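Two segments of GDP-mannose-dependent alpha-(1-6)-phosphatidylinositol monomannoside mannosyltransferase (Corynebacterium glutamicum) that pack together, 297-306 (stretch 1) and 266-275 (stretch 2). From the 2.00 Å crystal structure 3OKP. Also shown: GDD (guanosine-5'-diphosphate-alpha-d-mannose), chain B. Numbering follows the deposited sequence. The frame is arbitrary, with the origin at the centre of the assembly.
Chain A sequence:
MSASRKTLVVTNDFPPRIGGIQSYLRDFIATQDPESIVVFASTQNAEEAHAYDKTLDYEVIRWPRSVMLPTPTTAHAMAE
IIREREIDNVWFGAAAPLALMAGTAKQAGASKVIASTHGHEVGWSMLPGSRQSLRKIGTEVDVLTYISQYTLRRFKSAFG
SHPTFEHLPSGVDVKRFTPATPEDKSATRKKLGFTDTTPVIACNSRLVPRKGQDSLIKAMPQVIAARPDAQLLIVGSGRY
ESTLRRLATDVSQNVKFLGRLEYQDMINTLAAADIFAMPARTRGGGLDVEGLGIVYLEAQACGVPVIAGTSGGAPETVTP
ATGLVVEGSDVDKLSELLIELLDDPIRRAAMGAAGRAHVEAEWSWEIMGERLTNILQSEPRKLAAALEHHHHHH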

# COMPACT_ATOMS: atom_id res chain seq x y z
N LEU A 297 -2.00 2.61 -7.90
CA LEU A 297 -2.64 3.88 -7.55
C LEU A 297 -1.70 5.05 -7.83
O LEU A 297 -2.14 6.10 -8.29
CB LEU A 297 -3.05 3.88 -6.07
CG LEU A 297 -3.93 2.70 -5.64
CD1 LEU A 297 -4.09 2.69 -4.13
CD2 LEU A 297 -5.29 2.74 -6.33
N GLU A 298 -0.41 4.83 -7.57
CA GLU A 298 0.63 5.81 -7.87
C GLU A 298 0.72 6.10 -9.37
O GLU A 298 0.87 7.26 -9.77
CB GLU A 298 1.98 5.31 -7.34
CG GLU A 298 2.09 5.32 -5.81
CD GLU A 298 3.32 4.60 -5.28
OE1 GLU A 298 4.05 3.95 -6.07
OE2 GLU A 298 3.56 4.68 -4.06
N ALA A 299 0.62 5.05 -10.18
CA ALA A 299 0.65 5.17 -11.63
C ALA A 299 -0.56 5.95 -12.15
O ALA A 299 -0.41 6.88 -12.95
CB ALA A 299 0.71 3.80 -12.28
N GLN A 300 -1.74 5.57 -11.68
CA GLN A 300 -2.98 6.26 -12.03
C GLN A 300 -2.95 7.72 -11.60
O GLN A 300 -3.40 8.60 -12.34
CB GLN A 300 -4.19 5.55 -11.43
CG GLN A 300 -4.52 4.23 -12.11
CD GLN A 300 -5.61 3.47 -11.40
OE1 GLN A 300 -6.78 3.55 -11.78
NE2 GLN A 300 -5.25 2.74 -10.35
N ALA A 301 -2.38 7.98 -10.42
CA ALA A 301 -2.19 9.34 -9.93
C ALA A 301 -1.26 10.17 -10.82
O ALA A 301 -1.39 11.40 -10.90
CB ALA A 301 -1.67 9.32 -8.49
N CYS A 302 -0.32 9.50 -11.49
CA CYS A 302 0.58 10.15 -12.46
C CYS A 302 -0.01 10.21 -13.88
O CYS A 302 0.66 10.66 -14.81
CB CYS A 302 1.95 9.45 -12.47
SG CYS A 302 2.95 9.72 -10.99
N GLY A 303 -1.26 9.77 -14.02
CA GLY A 303 -1.95 9.80 -15.31
C GLY A 303 -1.41 8.81 -16.33
O GLY A 303 -1.39 9.10 -17.52
N VAL A 304 -1.00 7.64 -15.84
CA VAL A 304 -0.39 6.61 -16.68
C VAL A 304 -1.29 5.37 -16.72
O VAL A 304 -1.71 4.89 -15.66
CB VAL A 304 1.03 6.24 -16.17
CG1 VAL A 304 1.69 5.18 -17.06
CG2 VAL A 304 1.92 7.48 -16.07
N PRO A 305 -1.61 4.86 -17.93
CA PRO A 305 -2.40 3.63 -18.09
C PRO A 305 -1.78 2.45 -17.33
O PRO A 305 -0.56 2.30 -17.31
CB PRO A 305 -2.34 3.36 -19.60
CG PRO A 305 -2.08 4.68 -20.21
CD PRO A 305 -1.23 5.44 -19.23
N VAL A 306 -2.62 1.63 -16.71
CA VAL A 306 -2.13 0.54 -15.87
C VAL A 306 -2.46 -0.84 -16.42
O VAL A 306 -3.58 -1.09 -16.87
CB VAL A 306 -2.67 0.67 -14.41
CG1 VAL A 306 -2.39 -0.60 -13.60
CG2 VAL A 306 -2.06 1.88 -13.73
N2 GDD B . 11.72 5.28 -3.60
C2 GDD B . 11.42 4.11 -4.21
N1 GDD B . 12.28 3.57 -5.11
N3 GDD B . 10.25 3.49 -3.93
C4 GDD B . 9.92 2.32 -4.54
C5 GDD B . 10.80 1.75 -5.46
C6 GDD B . 11.99 2.40 -5.73
O6 GDD B . 12.80 1.92 -6.55
N7 GDD B . 10.23 0.61 -5.90
C8 GDD B . 9.04 0.47 -5.27
N9 GDD B . 8.86 1.52 -4.45
C1' GDD B . 7.69 1.77 -3.57
C2' GDD B . 6.47 2.15 -4.40
O2' GDD B . 6.45 3.54 -4.72
C3' GDD B . 5.32 1.74 -3.51
O3' GDD B . 4.92 2.84 -2.68
C4' GDD B . 5.87 0.62 -2.64
O4' GDD B . 7.29 0.63 -2.81
C5' GDD B . 5.31 -0.74 -3.04
O5' GDD B . 4.17 -1.09 -2.26
PA GDD B . 3.16 -2.02 -2.73
O1A GDD B . 2.17 -1.97 -1.97
O2A GDD B . 2.78 -1.71 -3.89
O3A GDD B . 3.67 -3.37 -2.76
PB GDD B . 4.32 -4.05 -1.64
O2B GDD B . 3.79 -3.73 -0.56
O3B GDD B . 4.22 -5.28 -1.80
O1B GDD B . 5.72 -3.71 -1.61
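Stretch 2 (266-275) MINTLAAADI

How does stretch 2 begin, and what does its first turn meet? It enters as a helix already under way, with M266 and I267 in regular helical geometry and hydrogen bonds from L270 N to M266 O and from A271 N to I267 O holding the turn. The CA-to-CB bond of M266 points sideways to stretch 1, and the end of the side chain turns nearer without close contact; instead M266 CE lies 3.5 Å from N3 of the GDP-mannose. That ligand also engages stretch 1, because E298 accepts hydrogen bonds from both ribose hydroxyls, O2' to OE1 at 2.8 Å and O3' to OE2 at 2.7 Å. I267 then makes a looser apolar contact, its CG2 4.3 Å from SG of C302, while N268 points away and T269 is out of reach.

Which residue carries the helix-to-helix contact? L270 does, with the largest covered area of either stretch. Its side chain, chi1 t and chi2 p, points toward stretch 1 and meets three residues there: CD1 lies 3.9 Å from CB of A299, while CD2 sits 4.0 Å from SG of C302 and 3.8 Å from the backbone O of E298. A299 CA and L270 CA are 6.7 Å apart. Past the end of the stretch 1 helix, V304 CG2 lies 3.5 Å from L270 O.

Where do the CA atoms come nearest, and how does the helix of stretch 2 give way? A271 CA and C302 CA are 5.1 Å apart, and CB of C302 is 4.0 Å from CA of A271 and 4.1 Å from its CB. A water bridges the two backbones here, donating to A271 O at 2.7 Å and to C302 O at 2.6 Å. Stretch 1 is also leaving its helix, G303 taking positive phi in a Schellman motif. A272 faces away, and A273 N still bonds to L270 O at 3.1 Å before the chain leaves the helix behind.

What do the last three residues add? Here the backbone of stretch 2 does much of the touching. V304 CG1 packs 3.9 Å from A273 O, 4.0 Å from D274 O and 3.8 Å from I275 C; P305 CD comes within 3.3 Å of D274 O, and I275 CA lies 3.8 Å from P305 O. The register climbs together, from A299 by L270 to P305 by I275, so both stretches run in the same sense. No direct hydrogen bond joins them; the contact rests on packing and the bridging water.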

# COMPACT_ATOMS: atom_id res chain seq x y z
N MET A 266 12.03 8.40 -9.08
CA MET A 266 11.10 7.31 -9.34
C MET A 266 9.77 7.86 -9.88
O MET A 266 9.23 7.33 -10.86
CB MET A 266 10.83 6.51 -8.06
CG MET A 266 10.25 5.12 -8.30
SD MET A 266 8.89 4.61 -7.22
CE MET A 266 8.81 5.92 -5.99
N ILE A 267 9.27 8.91 -9.24
CA ILE A 267 8.04 9.59 -9.66
C ILE A 267 8.16 10.17 -11.08
O ILE A 267 7.28 9.96 -11.91
CB ILE A 267 7.60 10.68 -8.64
CG1 ILE A 267 7.24 10.04 -7.29
CG2 ILE A 267 6.42 11.51 -9.18
CD1 ILE A 267 6.96 11.03 -6.16
N ASN A 268 9.26 10.89 -11.33
CA ASN A 268 9.51 11.49 -12.64
C ASN A 268 9.55 10.45 -13.76
O ASN A 268 8.97 10.65 -14.83
CB ASN A 268 10.83 12.29 -12.63
CG ASN A 268 10.75 13.53 -11.75
OD1 ASN A 268 9.67 14.02 -11.42
ND2 ASN A 268 11.91 14.05 -11.37
N THR A 269 10.23 9.33 -13.49
CA THR A 269 10.32 8.20 -14.41
C THR A 269 8.94 7.57 -14.65
O THR A 269 8.56 7.31 -15.79
CB THR A 269 11.32 7.15 -13.87
OG1 THR A 269 12.59 7.77 -13.67
CG2 THR A 269 11.47 5.98 -14.84
N LEU A 270 8.19 7.36 -13.56
CA LEU A 270 6.84 6.82 -13.64
C LEU A 270 5.94 7.71 -14.52
O LEU A 270 5.31 7.22 -15.46
CB LEU A 270 6.24 6.66 -12.24
CG LEU A 270 4.77 6.22 -12.06
CD1 LEU A 270 4.45 4.93 -12.81
CD2 LEU A 270 4.44 6.07 -10.58
N ALA A 271 5.93 9.01 -14.23
CA ALA A 271 5.07 9.97 -14.93
C ALA A 271 5.42 10.13 -16.42
O ALA A 271 4.58 10.53 -17.22
CB ALA A 271 5.11 11.32 -14.23
N ALA A 272 6.67 9.80 -16.78
CA ALA A 272 7.14 9.92 -18.16
C ALA A 272 6.87 8.67 -19.01
O ALA A 272 7.03 8.70 -20.23
CB ALA A 272 8.62 10.28 -18.18
N ALA A 273 6.46 7.59 -18.36
CA ALA A 273 6.19 6.32 -19.04
C ALA A 273 4.88 6.35 -19.84
O ALA A 273 3.96 7.10 -19.53
CB ALA A 273 6.16 5.17 -18.04
N ASP A 274 4.82 5.51 -20.87
CA ASP A 274 3.61 5.34 -21.66
C ASP A 274 2.64 4.37 -20.98
O ASP A 274 1.42 4.56 -21.02
CB ASP A 274 3.96 4.85 -23.07
CG ASP A 274 4.75 5.88 -23.86
OD1 ASP A 274 4.21 6.96 -24.16
OD2 ASP A 274 5.93 5.60 -24.19
N ILE A 275 3.19 3.33 -20.36
CA ILE A 275 2.40 2.31 -19.67
C ILE A 275 3.08 1.93 -18.36
O ILE A 275 4.31 1.82 -18.31
CB ILE A 275 2.23 1.01 -20.53
CG1 ILE A 275 1.63 1.33 -21.91
CG2 ILE A 275 1.38 -0.04 -19.80
CD1 ILE A 275 1.73 0.18 -22.90
O HOH W 1 2.31 11.72 -16.54